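Long-range contact in putative oxidoreductase (Magnetospirillum magnetotacticum, PDB 3C1A), which is a putative oxidoreductase of the GFO/IDH/MocA type that probably uses a nicotinamide cofactor held by its Rossmann-fold domain: residues Asp141-Arg152 against Leu234-Leu243. Numbering follows the deposited sequence. Where two conformers were deposited one is given.
Sequences DLTSIGPILAVR and LAVFGEAGTL
Phe237 O is gripped by two successive amides of the strand beside it. Leu149 N reaches Phe237 O at 2.7 Å, nearly straight at 169°. Ala150 N adds a weak bond to Phe237 O at 3.4 Å. Two residues facing one make this a classic beta bulge. Phe237 N completes the bulge pair by binding Ala150 O. Beyond it the pairing is regular antiparallel, and Arg152 and Ala235 exchange two backbone bonds. Before the bulge the chain closes on the turn that joins strands 229-238 and 242-246. Here Glu239 N reaches Pro147 O at a bent 138°, and Ala240 N binds Ile145 O at 2.9 Å from above the carbonyl plane. These strands belong to the mixed sheet of the C-terminal domain, in which 229-238 lies between 148-158 and 242-246.

On the face that carries Ala150, Arg152 and Phe237, the Phe237 ring has Ala150 O and Arg152 CD at its edge, with Arg152 CD 4.0 Å from Phe237 CE2. Arg152 NH1 bonds Gly262 O, and the guanidinium makes a cation-pi contact with Trp264. On the face of Val151 and Val236, Val236 CG1 meets Ile145 CD1 at 3.7 Å and also touches Ile148 and Leu142. Helix 168-184 packs against this side through Leu183.

Ile145 spreads its two branches. CG1, set between backbone N and carbonyl carbon (chi1 65°), carries CD1 to Val236. Ile145 CG2 lies against the Gly241 backbone and is 3.7 Å from Leu243 CG. At the outer end the Glu239 carboxylate crosses the Pro147 ring at a slant, Glu239 OE1 3.3 Å from Pro147 CD.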
loop_
_atom_site.group_PDB
_atom_site.type_symbol
_atom_site.label_atom_id
_atom_site.label_comp_id
_atom_site.label_asym_id
_atom_site.label_seq_id
_atom_site.Cartn_x
_atom_site.Cartn_y
_atom_site.Cartn_z
ATOM N N ASP A 141 10.124 15.326 -9.638
ATOM C CA ASP A 141 11.527 15.701 -9.868
ATOM C C ASP A 141 12.359 14.683 -10.658
ATOM O O ASP A 141 13.570 14.759 -10.681
ATOM C CB ASP A 141 12.215 15.995 -8.541
ATOM C CG ASP A 141 12.236 17.482 -8.228
ATOM O OD1 ASP A 141 11.142 18.060 -8.055
ATOM O OD2 ASP A 141 13.342 18.077 -8.181
ATOM N N LEU A 142 11.704 13.758 -11.329
ATOM C CA LEU A 142 12.411 12.689 -12.046
ATOM C C LEU A 142 13.235 13.192 -13.235
ATOM O O LEU A 142 14.283 12.634 -13.531
ATOM C CB LEU A 142 11.429 11.585 -12.471
ATOM C CG LEU A 142 11.142 10.425 -11.502
ATOM C CD1 LEU A 142 10.038 9.566 -12.049
ATOM C CD2 LEU A 142 12.374 9.571 -11.262
ATOM N N THR A 143 12.799 14.257 -13.911
ATOM C CA THR A 143 13.597 14.800 -15.038
ATOM C C THR A 143 14.988 15.227 -14.593
ATOM O O THR A 143 15.949 15.076 -15.342
ATOM C CB THR A 143 12.919 16.036 -15.722
ATOM O OG1 THR A 143 11.576 15.722 -16.077
ATOM C CG2 THR A 143 13.680 16.447 -16.987
ATOM N N SER A 144 15.085 15.765 -13.380
ATOM C CA SER A 144 16.355 16.216 -12.825
ATOM C C SER A 144 17.434 15.143 -12.873
ATOM O O SER A 144 18.589 15.447 -13.167
ATOM C CB SER A 144 16.171 16.665 -11.376
ATOM O OG SER A 144 15.153 17.643 -11.270
ATOM N N ILE A 145 17.068 13.890 -12.607
ATOM C CA ILE A 145 18.055 12.809 -12.533
ATOM C C ILE A 145 18.260 12.087 -13.876
ATOM O O ILE A 145 19.106 11.226 -13.991
ATOM C CB ILE A 145 17.750 11.829 -11.372
ATOM C CG1 ILE A 145 16.432 11.073 -11.569
ATOM C CG2 ILE A 145 17.733 12.609 -10.033
ATOM C CD1 ILE A 145 16.413 9.656 -10.920
ATOM N N GLY A 146 17.466 12.417 -14.884
ATOM C CA GLY A 146 17.621 11.811 -16.180
ATOM C C GLY A 146 17.187 10.362 -16.260
ATOM O O GLY A 146 16.650 9.770 -15.303
ATOM N N PRO A 147 17.446 9.741 -17.391
ATOM C CA PRO A 147 17.008 8.363 -17.524
ATOM C C PRO A 147 17.418 7.448 -16.336
ATOM O O PRO A 147 18.572 7.477 -15.859
ATOM C CB PRO A 147 17.635 7.944 -18.846
ATOM C CG PRO A 147 17.718 9.231 -19.619
ATOM C CD PRO A 147 18.114 10.241 -18.603
ATOM N N ILE A 148 16.459 6.666 -15.858
ATOM C CA ILE A 148 16.660 5.739 -14.716
ATOM C C ILE A 148 17.567 4.594 -15.105
ATOM O O ILE A 148 17.365 3.947 -16.146
ATOM C CB ILE A 148 15.320 5.148 -14.213
ATOM C CG1 ILE A 148 14.410 6.301 -13.771
ATOM C CG2 ILE A 148 15.563 4.064 -13.096
ATOM C CD1 ILE A 148 12.957 5.932 -13.455
ATOM N N LEU A 149 18.556 4.333 -14.256
ATOM C CA LEU A 149 19.499 3.202 -14.439
ATOM C C LEU A 149 19.231 2.037 -13.495
ATOM O O LEU A 149 19.478 0.883 -13.825
ATOM C CB LEU A 149 20.925 3.664 -14.170
ATOM C CG LEU A 149 21.427 4.870 -14.957
ATOM C CD1 LEU A 149 22.708 5.448 -14.338
ATOM C CD2 LEU A 149 21.616 4.419 -16.365
ATOM N N ALA A 150 18.770 2.374 -12.301
ATOM C CA ALA A 150 18.548 1.420 -11.234
ATOM C C ALA A 150 17.611 1.980 -10.204
ATOM O O ALA A 150 17.514 3.193 -10.038
ATOM C CB ALA A 150 19.855 1.037 -10.560
ATOM N N VAL A 151 16.973 1.050 -9.492
ATOM C CA VAL A 151 16.094 1.348 -8.381
ATOM C C VAL A 151 16.400 0.361 -7.261
ATOM O O VAL A 151 16.567 -0.844 -7.498
ATOM C CB VAL A 151 14.639 1.215 -8.804
ATOM C CG1 VAL A 151 13.742 1.392 -7.639
ATOM C CG2 VAL A 151 14.301 2.187 -9.929
ATOM N N ARG A 152 16.485 0.878 -6.037
ATOM C CA ARG A 152 16.551 -0.019 -4.913
ATOM C C ARG A 152 15.767 0.455 -3.710
ATOM O O ARG A 152 15.599 1.669 -3.473
ATOM C CB ARG A 152 18.012 -0.263 -4.545
ATOM C CG ARG A 152 18.523 0.613 -3.466
ATOM C CD ARG A 152 20.013 0.401 -3.275
ATOM N NE ARG A 152 20.278 -0.755 -2.443
ATOM C CZ ARG A 152 21.485 -1.135 -2.060
ATOM N NH1 ARG A 152 22.583 -0.522 -2.518
ATOM N NH2 ARG A 152 21.603 -2.190 -1.272
ATOM N N LEU A 234 14.274 4.240 0.000
ATOM C CA LEU A 234 14.423 3.876 -1.405
ATOM C C LEU A 234 15.314 4.885 -2.116
ATOM O O LEU A 234 15.545 5.985 -1.614
ATOM C CB LEU A 234 13.066 3.721 -2.094
ATOM C CG LEU A 234 12.170 4.940 -2.303
ATOM C CD1 LEU A 234 12.657 5.936 -3.421
ATOM C CD2 LEU A 234 10.780 4.387 -2.611
ATOM N N ALA A 235 15.860 4.490 -3.263
ATOM C CA ALA A 235 16.728 5.376 -4.020
ATOM C C ALA A 235 16.426 5.141 -5.477
ATOM O O ALA A 235 16.252 4.006 -5.852
ATOM C CB ALA A 235 18.183 5.066 -3.723
ATOM N N VAL A 236 16.330 6.193 -6.280
ATOM C CA VAL A 236 16.141 6.045 -7.736
ATOM C C VAL A 236 17.398 6.617 -8.409
ATOM O O VAL A 236 17.703 7.787 -8.266
ATOM C CB VAL A 236 14.835 6.724 -8.282
ATOM C CG1 VAL A 236 14.724 6.531 -9.805
ATOM C CG2 VAL A 236 13.600 6.103 -7.617
ATOM N N PHE A 237 18.142 5.765 -9.093
ATOM C CA PHE A 237 19.433 6.159 -9.653
ATOM C C PHE A 237 19.217 6.516 -11.106
ATOM O O PHE A 237 18.723 5.719 -11.898
ATOM C CB PHE A 237 20.483 5.033 -9.542
ATOM C CG PHE A 237 20.743 4.568 -8.129
ATOM C CD1 PHE A 237 21.736 5.147 -7.352
ATOM C CD2 PHE A 237 20.009 3.517 -7.594
ATOM C CE1 PHE A 237 21.970 4.729 -6.071
ATOM C CE2 PHE A 237 20.246 3.078 -6.294
ATOM C CZ PHE A 237 21.208 3.699 -5.526
ATOM N N GLY A 238 19.615 7.714 -11.479
ATOM C CA GLY A 238 19.562 8.093 -12.890
ATOM C C GLY A 238 20.905 8.500 -13.419
ATOM O O GLY A 238 21.906 8.535 -12.691
ATOM N N GLU A 239 20.931 8.877 -14.692
ATOM C CA GLU A 239 22.180 9.290 -15.347
ATOM C C GLU A 239 22.801 10.561 -14.745
ATOM O O GLU A 239 24.014 10.773 -14.837
ATOM C CB GLU A 239 21.940 9.573 -16.817
ATOM C CG GLU A 239 21.607 8.390 -17.640
ATOM C CD GLU A 239 21.461 8.740 -19.091
ATOM O OE1 GLU A 239 21.303 9.946 -19.402
ATOM O OE2 GLU A 239 21.482 7.793 -19.915
ATOM N N ALA A 240 21.967 11.422 -14.183
ATOM C CA ALA A 240 22.382 12.767 -13.781
ATOM C C ALA A 240 22.234 13.071 -12.302
ATOM O O ALA A 240 22.677 14.113 -11.866
ATOM C CB ALA A 240 21.615 13.807 -14.611
ATOM N N GLY A 241 21.660 12.148 -11.537
ATOM C CA GLY A 241 21.391 12.338 -10.109
ATOM C C GLY A 241 20.753 11.085 -9.533
ATOM O O GLY A 241 20.530 10.126 -10.237
ATOM N N THR A 242 20.555 11.083 -8.228
ATOM C CA THR A 242 19.964 9.953 -7.503
ATOM C C THR A 242 18.945 10.578 -6.550
ATOM O O THR A 242 19.272 11.543 -5.861
ATOM C CB THR A 242 21.043 9.195 -6.702
ATOM O OG1 THR A 242 22.101 8.752 -7.590
ATOM C CG2 THR A 242 20.433 7.990 -5.964
ATOM N N LEU A 243 17.714 10.067 -6.543
ATOM C CA LEU A 243 16.700 10.528 -5.591
ATOM C C LEU A 243 16.522 9.466 -4.538
ATOM O O LEU A 243 16.369 8.286 -4.870
ATOM C CB LEU A 243 15.376 10.781 -6.301
ATOM C CG LEU A 243 15.411 12.018 -7.184
ATOM C CD1 LEU A 243 14.319 12.032 -8.210
ATOM C CD2 LEU A 243 15.359 13.258 -6.264
#